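Local atomic coordinates of RickCE (Rickettsia bellii, PDB entry 5HAM), a protein that probably acts as a bacterial effector protease of the CE clan, a deubiquitinase that removes ubiquitin from proteins. Residues L45-A50 / R99-K103. Residues are numbered along the deposited sequence; the frame is centred on the assembly and turned at random.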
# COMPACT_ATOMS: atom_id res chain seq x y z
N LEU A 45 19.05 9.95 -8.28
CA LEU A 45 19.23 11.25 -7.63
C LEU A 45 20.16 12.20 -8.41
O LEU A 45 20.17 13.41 -8.17
CB LEU A 45 19.72 11.09 -6.19
CG LEU A 45 18.74 10.40 -5.24
CD1 LEU A 45 19.37 10.26 -3.86
CD2 LEU A 45 17.42 11.16 -5.15
N LYS A 46 20.93 11.64 -9.35
CA LYS A 46 21.78 12.48 -10.20
C LYS A 46 20.96 13.44 -11.05
O LYS A 46 21.48 14.45 -11.52
CB LYS A 46 22.73 11.63 -11.06
CG LYS A 46 23.69 10.82 -10.21
CD LYS A 46 24.81 10.21 -11.02
CE LYS A 46 25.90 9.67 -10.10
NZ LYS A 46 27.17 9.32 -10.83
N ASP A 47 19.67 13.15 -11.21
CA ASP A 47 18.75 14.07 -11.86
C ASP A 47 18.69 15.38 -11.08
O ASP A 47 18.33 16.42 -11.64
CB ASP A 47 17.33 13.48 -11.91
CG ASP A 47 17.16 12.44 -13.01
OD1 ASP A 47 18.16 12.00 -13.62
OD2 ASP A 47 15.99 12.06 -13.26
N TYR A 48 19.00 15.31 -9.79
CA TYR A 48 19.01 16.49 -8.93
C TYR A 48 20.42 17.03 -8.64
O TYR A 48 20.59 18.22 -8.42
CB TYR A 48 18.29 16.20 -7.62
CG TYR A 48 16.92 15.55 -7.78
CD1 TYR A 48 15.80 16.31 -8.07
CD2 TYR A 48 16.76 14.18 -7.62
CE1 TYR A 48 14.57 15.74 -8.20
CE2 TYR A 48 15.53 13.60 -7.75
CZ TYR A 48 14.43 14.38 -8.04
OH TYR A 48 13.20 13.79 -8.17
N THR A 49 21.43 16.16 -8.64
CA THR A 49 22.76 16.53 -8.16
C THR A 49 23.81 16.75 -9.24
O THR A 49 24.82 17.41 -8.99
CB THR A 49 23.32 15.50 -7.14
OG1 THR A 49 23.44 14.22 -7.77
CG2 THR A 49 22.42 15.37 -5.92
N ALA A 50 23.59 16.18 -10.42
CA ALA A 50 24.54 16.32 -11.52
C ALA A 50 24.62 17.75 -12.01
O ALA A 50 23.61 18.44 -12.17
CB ALA A 50 24.21 15.39 -12.68
N ARG A 99 17.06 22.16 -7.76
CA ARG A 99 17.12 20.72 -7.93
C ARG A 99 17.50 20.10 -6.60
O ARG A 99 16.96 19.06 -6.20
CB ARG A 99 18.08 20.33 -9.06
CG ARG A 99 17.56 20.67 -10.44
CD ARG A 99 18.69 20.66 -11.47
NE ARG A 99 19.27 19.33 -11.65
CZ ARG A 99 20.58 19.07 -11.72
NH1 ARG A 99 21.48 20.05 -11.62
NH2 ARG A 99 20.99 17.83 -11.88
N GLU A 100 18.41 20.77 -5.89
CA GLU A 100 18.79 20.36 -4.54
C GLU A 100 17.62 20.32 -3.54
O GLU A 100 17.49 19.34 -2.80
CB GLU A 100 19.91 21.26 -4.02
CG GLU A 100 20.63 20.71 -2.80
CD GLU A 100 21.29 19.38 -3.08
OE1 GLU A 100 21.81 19.19 -4.20
OE2 GLU A 100 21.28 18.52 -2.17
N LYS A 101 16.77 21.35 -3.54
CA LYS A 101 15.60 21.37 -2.65
C LYS A 101 14.64 20.25 -3.00
O LYS A 101 14.05 19.61 -2.14
CB LYS A 101 14.84 22.70 -2.77
CG LYS A 101 15.70 23.94 -2.55
CD LYS A 101 14.88 25.22 -2.71
CE LYS A 101 15.72 26.47 -2.44
NZ LYS A 101 14.96 27.74 -2.67
N LEU A 102 14.48 20.02 -4.30
CA LEU A 102 13.58 18.99 -4.77
C LEU A 102 14.05 17.63 -4.24
O LEU A 102 13.25 16.85 -3.73
CB LEU A 102 13.57 19.01 -6.30
CG LEU A 102 12.23 19.15 -7.02
CD1 LEU A 102 11.25 20.05 -6.27
CD2 LEU A 102 12.48 19.68 -8.42
N LYS A 103 15.35 17.38 -4.34
CA LYS A 103 15.97 16.16 -3.83
C LYS A 103 15.74 16.00 -2.33
O LYS A 103 15.42 14.91 -1.85
CB LYS A 103 17.47 16.18 -4.13
CG LYS A 103 18.29 15.11 -3.43
CD LYS A 103 19.66 15.68 -3.10
CE LYS A 103 20.40 14.76 -2.17
NZ LYS A 103 20.25 13.36 -2.62
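A turn at chi3 (65°) bends the end of Arg-99 toward the carbonyls at the end of helix 42-49, while chi1 of Tyr-48 (-50°), with CG anti to its carbonyl carbon, lays the phenol ring against the backbone of the 99-103 turn. The guanidinium grips two carbonyl oxygens near its own plane. Arg-99 NE donates to Asp-47 O at 3.1 Å, and NH2 adds a weak bond to the same oxygen. Arg-99 NH1 and NH2 both reach Ala-50 O, each at 2.7 Å; NH1 comes nearly in line with that C=O bond, whereas NH2 meets a lone pair in the carbonyl plane. Tyr-48 O lies 3.4 Å above the centre of the Arg-99 guanidinium plane. Ala-50 is the first residue to leave helical angles, so Arg-99, carried by helix 96-130, binds carbonyls at the C-terminal end of helix 42-49; segments 45-49 and 99-103 run roughly antiparallel (145°). The chain is a fragment holding the catalytic domain, and this contact lies in its helical part, away from the mixed sheet. Asp-96 forms a salt bridge with NH1, which probably helps orient the group; Asp-47 turns its carboxylate instead to Arg-88. Beside the polar grip, Lys-103 CB packs on Tyr-48 CB at 3.6 Å, and Lys-103 CA sits over one ring face, displaced toward the rim. Leu-102 CB approaches Tyr-48 CE1 obliquely at 3.9 Å, and Ile-91 of helix 75-93 touches both residues.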